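PDB 6VSS: arginase, mitochondrial from Medicago truncatula, which hydrolyses L-arginine to L-ornithine and urea with a pair of manganese ions, and also converts agmatine to putrescine, working as a homohexamer. Local coordinates for residues Val166-Ser171 with Gly210-Arg215; Ala38-Ile43 with Val142-Asp147; Thr100-Lys105 with Leu290-Leu295. One frame throughout, in Å; residues are numbered along the deposited sequence.

In the fold
All three contacts belong to an alpha/beta fold whose central parallel sheet is flanked by helices, and the chemistry of each goes with its place. Contacts 1 and 2 involve neighbouring helices, 163-174 and 131-146, which touch: Ala169 and Val166 pack on Val142. Contact 1 rests a tyrosine ring on a helix beside the sheet, and contact 2 is helix-on-helix packing without hydrogen bonds, mostly between aliphatic side chains; both are partly buried. Contact 3 is buried although it is the farthest from the chain centre, consistent with its cover by helix 323-339 and a third subunit. It is separate from both, joining a loop to helix 291-300 by a salt bridge at a subunit interface.

Contact 1. Residues Val166-Ser171 with Gly210-Arg215; sequences VVRAVS and GGYARR
Tyr212 lays its ring across helix 163-174, where Arg168 covers one face and Ser171 meets the rim. Arg168 CA and CG lie over that face; CG sits 4.2 Å from the centroid of the Tyr212 ring and 28° off its normal, a CH-pi contact, while Arg168 CD is 3.8 Å from Tyr212 OH. With CG anti to the backbone N (chi1 170°), the arginine chain runs alongside the tyrosine, pointing the same way; its guanidinium stands nearly perpendicular to the ring, and its NH2 hydrogen-bonds Ser139 OG of helix 131-146. The opposite face of the ring is covered by the carbonyl oxygen of Gly210, just before the Schellman motif at Gly211 that ends helix 203-209; the positive phi there suits glycine. Small enough to fit beside the rim, Ser171 has its OG in the ring plane, 3.8 Å from Tyr212 CD1, but hydrogen-bonded to the carbonyl of Gly176. At the root of the side chain, Val167 CG1 lies 4.2 Å from Tyr212 CB. Tyr212 links helix 203-209 to strand 213-221 of the parallel sheet, and its backbone bonds to Val178, where strand 178-183 begins after helix 163-174. No hydrogen bond crosses between 166-171 and 210-215, so this junction relies on van der Waals and CH-pi contact, while the polar ends of Arg168 and Ser171 are satisfied by other parts of the chain.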
loop_
_atom_site.group_PDB
_atom_site.type_symbol
_atom_site.label_atom_id
_atom_site.label_comp_id
_atom_site.label_asym_id
_atom_site.label_seq_id
_atom_site.Cartn_x
_atom_site.Cartn_y
_atom_site.Cartn_z
ATOM N N VAL B 166 21.737 -11.518 25.953
ATOM C CA VAL B 166 22.496 -12.386 25.012
ATOM C C VAL B 166 23.991 -12.187 25.281
ATOM O O VAL B 166 24.708 -13.169 25.441
ATOM C CB VAL B 166 22.152 -12.087 23.548
ATOM C CG1 VAL B 166 22.899 -12.999 22.605
ATOM C CG2 VAL B 166 20.662 -12.138 23.340
ATOM N N VAL B 167 24.456 -10.950 25.317
ATOM C CA VAL B 167 25.918 -10.711 25.389
ATOM C C VAL B 167 26.398 -11.091 26.801
ATOM O O VAL B 167 27.491 -11.646 26.916
ATOM C CB VAL B 167 26.238 -9.282 24.968
ATOM C CG1 VAL B 167 27.607 -8.859 25.437
ATOM C CG2 VAL B 167 26.066 -9.124 23.450
ATOM N N ARG B 168 25.579 -10.882 27.825
ATOM C CA ARG B 168 25.921 -11.304 29.205
ATOM C C ARG B 168 26.179 -12.816 29.213
ATOM O O ARG B 168 27.147 -13.309 29.894
ATOM C CB ARG B 168 24.806 -10.937 30.189
ATOM C CG ARG B 168 25.010 -11.564 31.562
ATOM C CD ARG B 168 23.869 -11.243 32.511
ATOM N NE ARG B 168 22.554 -11.708 32.071
ATOM C CZ ARG B 168 21.408 -11.310 32.602
ATOM N NH1 ARG B 168 21.415 -10.451 33.596
ATOM N NH2 ARG B 168 20.253 -11.766 32.161
ATOM N N ALA B 169 25.283 -13.550 28.559
ATOM C CA ALA B 169 25.287 -15.024 28.499
ATOM C C ALA B 169 26.519 -15.488 27.718
ATOM O O ALA B 169 27.183 -16.446 28.193
ATOM C CB ALA B 169 24.030 -15.494 27.861
ATOM N N VAL B 170 26.839 -14.829 26.598
ATOM C CA VAL B 170 28.035 -15.201 25.798
ATOM C C VAL B 170 29.310 -15.034 26.644
ATOM O O VAL B 170 30.122 -15.956 26.699
ATOM C CB VAL B 170 28.127 -14.391 24.510
ATOM C CG1 VAL B 170 29.446 -14.670 23.849
ATOM C CG2 VAL B 170 26.967 -14.697 23.557
ATOM N N SER B 171 29.460 -13.880 27.267
ATOM C CA SER B 171 30.619 -13.464 28.084
ATOM C C SER B 171 30.772 -14.373 29.292
ATOM O O SER B 171 31.921 -14.683 29.646
ATOM C CB SER B 171 30.471 -12.048 28.549
ATOM O OG SER B 171 31.601 -11.641 29.323
ATOM N N GLY B 210 28.443 -3.697 32.877
ATOM C CA GLY B 210 28.783 -5.060 33.325
ATOM C C GLY B 210 30.202 -5.461 32.974
ATOM O O GLY B 210 30.625 -6.553 33.403
ATOM N N GLY B 211 30.924 -4.620 32.221
ATOM C CA GLY B 211 32.235 -4.959 31.632
ATOM C C GLY B 211 32.139 -6.226 30.814
ATOM O O GLY B 211 33.071 -6.977 30.794
ATOM N N TYR B 212 31.016 -6.514 30.172
ATOM C CA TYR B 212 30.867 -7.770 29.392
ATOM C C TYR B 212 31.570 -7.589 28.062
ATOM O O TYR B 212 31.854 -8.568 27.427
ATOM C CB TYR B 212 29.397 -8.138 29.201
ATOM C CG TYR B 212 28.688 -8.441 30.494
ATOM C CD1 TYR B 212 29.071 -9.535 31.255
ATOM C CD2 TYR B 212 27.665 -7.625 30.969
ATOM C CE1 TYR B 212 28.431 -9.840 32.439
ATOM C CE2 TYR B 212 27.012 -7.923 32.158
ATOM C CZ TYR B 212 27.406 -9.031 32.892
ATOM O OH TYR B 212 26.802 -9.345 34.068
ATOM N N ALA B 213 31.813 -6.345 27.662
ATOM C CA ALA B 213 32.451 -5.992 26.372
ATOM C C ALA B 213 33.663 -5.094 26.629
ATOM O O ALA B 213 33.624 -4.337 27.613
ATOM C CB ALA B 213 31.459 -5.340 25.456
ATOM N N ARG B 214 34.703 -5.216 25.798
ATOM C CA ARG B 214 35.893 -4.323 25.844
ATOM C C ARG B 214 35.713 -3.234 24.786
ATOM O O ARG B 214 35.291 -2.166 25.138
ATOM C CB ARG B 214 37.158 -5.150 25.654
ATOM C CG ARG B 214 38.442 -4.335 25.620
ATOM C CD ARG B 214 39.618 -5.264 25.402
ATOM N NE ARG B 214 39.534 -5.838 24.068
ATOM C CZ ARG B 214 40.561 -6.208 23.341
ATOM N NH1 ARG B 214 41.789 -6.093 23.824
ATOM N NH2 ARG B 214 40.347 -6.701 22.132
ATOM N N ARG B 215 35.954 -3.539 23.522
ATOM C CA ARG B 215 35.652 -2.634 22.407
ATOM C C ARG B 215 34.177 -2.768 22.033
ATOM O O ARG B 215 33.563 -3.849 22.222
ATOM C CB ARG B 215 36.590 -2.951 21.253
ATOM C CG ARG B 215 38.054 -2.731 21.621
ATOM C CD ARG B 215 38.961 -2.899 20.426
ATOM N NE ARG B 215 38.655 -1.929 19.396
ATOM C CZ ARG B 215 38.954 -2.077 18.112
ATOM N NH1 ARG B 215 39.579 -3.159 17.669
ATOM N NH2 ARG B 215 38.639 -1.123 17.266
#

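Contact 2. Residues Ala38-Ile43 with Val142-Asp147; sequences AALTFI and VKLVMD
Leu144 reaches from helix 131-146 toward the long N-terminal helix 25-57 and fits against Leu40 and Ile43, which stand one turn apart on it. One methyl makes the closest approaches: Leu144 CD1 comes 3.6 Å from the backbone oxygen of Leu40 and 4.0 Å from Leu40 CB. The two leucine side chains cross at about a right angle, and CD1 of Leu144 lies against the root of Leu40, its O and CB, with an end methyl a little farther off, Leu40 CD2 standing 4.2 Å from Leu144 CD1. Leu144 holds CG opposite its own carbonyl carbon (chi1 -69°), and with chi2 near 166° CD1 is carried forward to the other helix. Ile43 starts out toward 142-147, and its CG2 branch lies 4.4 Å from Leu144 CB, whereas the longer CG1-CD1 arm turns off elsewhere. A beta-branched residue suits this place because one arm can face the neighbouring helix while the other serves a different surface. The closest backbones are those of Ile43 and Leu144, with CA atoms 7.2 Å apart. Leu40 also leans on Glu140 and Ser141, one turn earlier in helix 131-146. On the sheet, Ile43 rests on Leu67 and Val145 on Ser65, both of strand 63-69, while Val142 packs against helix 163-174; elsewhere on helix 25-57, Ala38 and Ala39 meet Phe42 of a second subunit, placing this helix between its own domain and the neighbouring chain.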
loop_
_atom_site.group_PDB
_atom_site.type_symbol
_atom_site.label_atom_id
_atom_site.label_comp_id
_atom_site.label_asym_id
_atom_site.label_seq_id
_atom_site.Cartn_x
_atom_site.Cartn_y
_atom_site.Cartn_z
ATOM N N ALA B 38 9.643 -25.851 31.472
ATOM C CA ALA B 38 9.116 -26.464 30.230
ATOM C C ALA B 38 9.674 -25.732 29.015
ATOM O O ALA B 38 9.957 -26.372 27.997
ATOM C CB ALA B 38 7.623 -26.419 30.227
ATOM N N ALA B 39 9.808 -24.423 29.107
ATOM C CA ALA B 39 10.283 -23.614 27.979
ATOM C C ALA B 39 11.741 -23.982 27.720
ATOM O O ALA B 39 12.132 -24.168 26.544
ATOM C CB ALA B 39 10.124 -22.168 28.289
ATOM N N LEU B 40 12.544 -24.041 28.784
ATOM C CA LEU B 40 14.009 -24.144 28.604
ATOM C C LEU B 40 14.316 -25.564 28.137
ATOM O O LEU B 40 15.137 -25.731 27.200
ATOM C CB LEU B 40 14.749 -23.772 29.889
ATOM C CG LEU B 40 14.680 -22.293 30.311
ATOM C CD1 LEU B 40 15.187 -22.143 31.745
ATOM C CD2 LEU B 40 15.444 -21.395 29.385
ATOM N N THR B 41 13.656 -26.553 28.733
ATOM C CA THR B 41 13.694 -27.956 28.261
ATOM C C THR B 41 13.354 -28.000 26.760
ATOM O O THR B 41 14.032 -28.714 26.068
ATOM C CB THR B 41 12.775 -28.799 29.136
ATOM O OG1 THR B 41 13.209 -28.576 30.478
ATOM C CG2 THR B 41 12.818 -30.268 28.797
ATOM N N PHE B 42 12.361 -27.265 26.247
ATOM C CA PHE B 42 12.037 -27.319 24.794
ATOM C C PHE B 42 13.282 -26.871 24.018
ATOM O O PHE B 42 13.714 -27.588 23.053
ATOM C CB PHE B 42 10.848 -26.432 24.409
ATOM C CG PHE B 42 10.533 -26.447 22.941
ATOM C CD1 PHE B 42 9.855 -27.515 22.372
ATOM C CD2 PHE B 42 10.889 -25.404 22.130
ATOM C CE1 PHE B 42 9.542 -27.534 21.017
ATOM C CE2 PHE B 42 10.583 -25.418 20.780
ATOM C CZ PHE B 42 9.928 -26.490 20.227
ATOM N N ILE B 43 13.835 -25.712 24.412
ATOM C CA ILE B 43 15.072 -25.138 23.795
ATOM C C ILE B 43 16.195 -26.166 23.980
ATOM O O ILE B 43 16.916 -26.402 23.032
ATOM C CB ILE B 43 15.482 -23.726 24.327
ATOM C CG1 ILE B 43 14.403 -22.643 24.185
ATOM C CG2 ILE B 43 16.799 -23.276 23.696
ATOM C CD1 ILE B 43 14.151 -22.147 22.774
ATOM N N VAL B 142 20.422 -18.787 25.555
ATOM C CA VAL B 142 21.709 -18.605 24.829
ATOM C C VAL B 142 22.701 -19.673 25.276
ATOM O O VAL B 142 23.295 -20.282 24.407
ATOM C CB VAL B 142 22.279 -17.179 24.982
ATOM C CG1 VAL B 142 23.638 -17.075 24.326
ATOM C CG2 VAL B 142 21.340 -16.115 24.409
ATOM N N LYS B 143 22.777 -19.952 26.579
ATOM C CA LYS B 143 23.786 -20.871 27.164
ATOM C C LYS B 143 23.508 -22.306 26.709
ATOM O O LYS B 143 24.499 -23.040 26.426
ATOM C CB LYS B 143 23.795 -20.738 28.698
ATOM C CG LYS B 143 24.351 -19.424 29.214
ATOM C CD LYS B 143 24.525 -19.354 30.747
ATOM C CE LYS B 143 25.189 -18.050 31.137
ATOM N NZ LYS B 143 25.356 -17.895 32.597
ATOM N N LEU B 144 22.220 -22.675 26.625
ATOM C CA LEU B 144 21.771 -23.995 26.141
ATOM C C LEU B 144 22.234 -24.184 24.683
ATOM O O LEU B 144 22.679 -25.299 24.401
ATOM C CB LEU B 144 20.253 -24.171 26.340
ATOM C CG LEU B 144 19.791 -24.304 27.806
ATOM C CD1 LEU B 144 18.291 -24.134 27.965
ATOM C CD2 LEU B 144 20.203 -25.659 28.414
ATOM N N VAL B 145 22.245 -23.149 23.826
ATOM C CA VAL B 145 22.776 -23.294 22.424
ATOM C C VAL B 145 24.310 -23.433 22.475
ATOM O O VAL B 145 24.901 -24.324 21.831
ATOM C CB VAL B 145 22.333 -22.126 21.516
ATOM C CG1 VAL B 145 22.918 -22.228 20.119
ATOM C CG2 VAL B 145 20.835 -22.025 21.447
ATOM N N MET B 146 24.945 -22.628 23.300
ATOM C CA MET B 146 26.419 -22.548 23.356
ATOM C C MET B 146 26.959 -23.866 23.893
ATOM O O MET B 146 28.070 -24.243 23.449
ATOM C CB MET B 146 26.883 -21.405 24.254
ATOM C CG MET B 146 26.540 -20.068 23.684
ATOM S SD MET B 146 27.263 -18.716 24.622
ATOM C CE MET B 146 28.960 -18.922 24.079
ATOM N N ASP B 147 26.202 -24.517 24.775
ATOM C CA ASP B 147 26.648 -25.776 25.413
ATOM C C ASP B 147 26.671 -26.889 24.382
ATOM O O ASP B 147 27.342 -27.901 24.677
ATOM C CB ASP B 147 25.712 -26.282 26.516
ATOM C CG ASP B 147 25.955 -25.640 27.862
ATOM O OD1 ASP B 147 27.011 -24.976 28.026
ATOM O OD2 ASP B 147 25.039 -25.734 28.699
#

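Contact 3. Residues Thr100-Lys105 with Leu290-Leu295; sequences TTEEGK and LFRDIL
Glu102 and Arg292 meet end-on in a two-bonded salt bridge, each carboxylate oxygen taking one guanidinium nitrogen. Arg292 NH1 gives its hydrogen to Glu102 OE1 at 2.8 Å with an angle of 170°, and NH2 reaches OE2 at the same 2.8 Å with 158°. Both oxygens use their syn lone pairs, and the two flat groups lie within 16° of coplanarity. Bends at chi2 and chi3 fold Arg292 back so that its end faces the glutamate. Further partners fix the pair: Lys330 forms a salt bridge with OE2, Gln299 a weak hydrogen bond with OE1, and the carbonyl of Gly287 of a third subunit accepts from NH2. Leu295 CD1 covers one face of the guanidinium. The loop presents its acid from a type I turn, Thr101 to Gly104, tied by Lys105 N to Thr101 OG1 at 3.1 Å; Glu334 holds Glu102 N, and the positive phi at Gly104 suits glycine. At the helix start, Asp293 OD2 accepts from Leu290 N at 2.9 Å. The loop follows the L-ornithine-binding residues Asp95-Asn98: Thr100 N bonds to Asn98 OD1, and the side chains of Glu102 and Asn98 are about 9 Å apart. Two basic groups probably keep the buried Glu102 ionised, in a charged network that extends across the subunit interface.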
loop_
_atom_site.group_PDB
_atom_site.type_symbol
_atom_site.label_atom_id
_atom_site.label_comp_id
_atom_site.label_asym_id
_atom_site.label_seq_id
_atom_site.Cartn_x
_atom_site.Cartn_y
_atom_site.Cartn_z
ATOM N N THR B 100 22.549 -20.073 -1.627
ATOM C CA THR B 100 24.007 -19.735 -1.546
ATOM C C THR B 100 24.219 -18.286 -1.060
ATOM O O THR B 100 23.608 -17.381 -1.609
ATOM C CB THR B 100 24.740 -19.996 -2.873
ATOM O OG1 THR B 100 24.398 -21.315 -3.291
ATOM C CG2 THR B 100 26.239 -19.868 -2.747
ATOM N N THR B 101 25.069 -18.090 -0.044
ATOM C CA THR B 101 25.476 -16.769 0.458
ATOM C C THR B 101 26.373 -16.127 -0.596
ATOM O O THR B 101 26.798 -16.823 -1.490
ATOM C CB THR B 101 26.147 -16.845 1.827
ATOM O OG1 THR B 101 27.499 -17.301 1.675
ATOM C CG2 THR B 101 25.334 -17.688 2.787
ATOM N N GLU B 102 26.592 -14.825 -0.457
ATOM C CA GLU B 102 27.267 -13.972 -1.457
ATOM C C GLU B 102 28.656 -14.544 -1.698
ATOM O O GLU B 102 29.065 -14.597 -2.893
ATOM C CB GLU B 102 27.310 -12.517 -1.002
ATOM C CG GLU B 102 26.024 -11.752 -1.277
ATOM C CD GLU B 102 26.209 -10.280 -1.637
ATOM O OE1 GLU B 102 27.337 -9.804 -1.572
ATOM O OE2 GLU B 102 25.221 -9.618 -1.986
ATOM N N GLU B 103 29.320 -15.003 -0.630
ATOM C CA GLU B 103 30.702 -15.531 -0.751
ATOM C C GLU B 103 30.761 -17.059 -0.890
ATOM O O GLU B 103 31.856 -17.583 -0.707
ATOM C CB GLU B 103 31.563 -15.019 0.389
ATOM C CG GLU B 103 32.094 -13.640 0.061
ATOM C CD GLU B 103 32.861 -13.094 1.227
ATOM O OE1 GLU B 103 32.931 -13.803 2.223
ATOM O OE2 GLU B 103 33.382 -11.980 1.122
ATOM N N GLY B 104 29.682 -17.720 -1.304
ATOM C CA GLY B 104 29.714 -19.105 -1.800
ATOM C C GLY B 104 29.277 -20.155 -0.799
ATOM O O GLY B 104 29.327 -21.318 -1.182
ATOM N N LYS B 105 28.857 -19.815 0.421
ATOM C CA LYS B 105 28.433 -20.870 1.387
ATOM C C LYS B 105 27.006 -21.375 1.060
ATOM O O LYS B 105 26.145 -20.603 0.579
ATOM C CB LYS B 105 28.642 -20.402 2.827
ATOM C CG LYS B 105 30.104 -20.208 3.246
ATOM C CD LYS B 105 30.364 -20.503 4.728
ATOM C CE LYS B 105 31.767 -20.161 5.177
ATOM N NZ LYS B 105 31.904 -20.257 6.645
ATOM N N LEU B 290 23.697 1.960 3.303
ATOM C CA LEU B 290 23.185 1.107 2.217
ATOM C C LEU B 290 23.493 -0.326 2.605
ATOM O O LEU B 290 24.348 -0.585 3.485
ATOM C CB LEU B 290 23.817 1.462 0.871
ATOM C CG LEU B 290 23.748 2.934 0.473
ATOM C CD1 LEU B 290 24.565 3.150 -0.804
ATOM C CD2 LEU B 290 22.298 3.358 0.298
ATOM N N PHE B 291 22.741 -1.230 2.009
ATOM C CA PHE B 291 22.836 -2.666 2.326
ATOM C C PHE B 291 24.302 -3.147 2.205
ATOM O O PHE B 291 24.838 -3.808 3.131
ATOM C CB PHE B 291 21.864 -3.486 1.472
ATOM C CG PHE B 291 21.743 -4.887 2.007
ATOM C CD1 PHE B 291 20.823 -5.197 2.995
ATOM C CD2 PHE B 291 22.607 -5.890 1.594
ATOM C CE1 PHE B 291 20.720 -6.484 3.524
ATOM C CE2 PHE B 291 22.507 -7.178 2.124
ATOM C CZ PHE B 291 21.572 -7.468 3.091
ATOM N N ARG B 292 24.937 -2.762 1.113
ATOM C CA ARG B 292 26.320 -3.105 0.713
ATOM C C ARG B 292 27.318 -2.486 1.706
ATOM O O ARG B 292 28.439 -2.934 1.764
ATOM C CB ARG B 292 26.355 -2.658 -0.756
ATOM C CG ARG B 292 27.670 -2.815 -1.493
ATOM C CD ARG B 292 28.031 -4.205 -1.973
ATOM N NE ARG B 292 26.860 -4.962 -2.383
ATOM C CZ ARG B 292 26.760 -6.309 -2.346
ATOM N NH1 ARG B 292 27.755 -7.050 -1.887
ATOM N NH2 ARG B 292 25.631 -6.901 -2.730
ATOM N N ASP B 293 26.985 -1.451 2.463
ATOM C CA ASP B 293 27.968 -0.929 3.458
ATOM C C ASP B 293 28.127 -1.956 4.586
ATOM O O ASP B 293 29.246 -2.284 4.977
ATOM C CB ASP B 293 27.510 0.388 4.097
ATOM C CG ASP B 293 27.564 1.611 3.212
ATOM O OD1 ASP B 293 28.610 1.857 2.639
ATOM O OD2 ASP B 293 26.570 2.327 3.165
ATOM N N ILE B 294 27.028 -2.495 5.088
ATOM C CA ILE B 294 27.113 -3.551 6.144
ATOM C C ILE B 294 27.913 -4.758 5.586
ATOM O O ILE B 294 28.719 -5.373 6.347
ATOM C CB ILE B 294 25.710 -3.952 6.626
ATOM C CG1 ILE B 294 24.947 -2.723 7.146
ATOM C CG2 ILE B 294 25.799 -5.041 7.686
ATOM C CD1 ILE B 294 23.703 -3.033 7.894
ATOM N N LEU B 295 27.696 -5.131 4.315
ATOM C CA LEU B 295 28.325 -6.365 3.764
ATOM C C LEU B 295 29.836 -6.119 3.622
ATOM O O LEU B 295 30.625 -7.022 3.887
ATOM C CB LEU B 295 27.701 -6.738 2.409
ATOM C CG LEU B 295 26.255 -7.208 2.455
ATOM C CD1 LEU B 295 25.751 -7.673 1.110
ATOM C CD2 LEU B 295 26.074 -8.315 3.455
#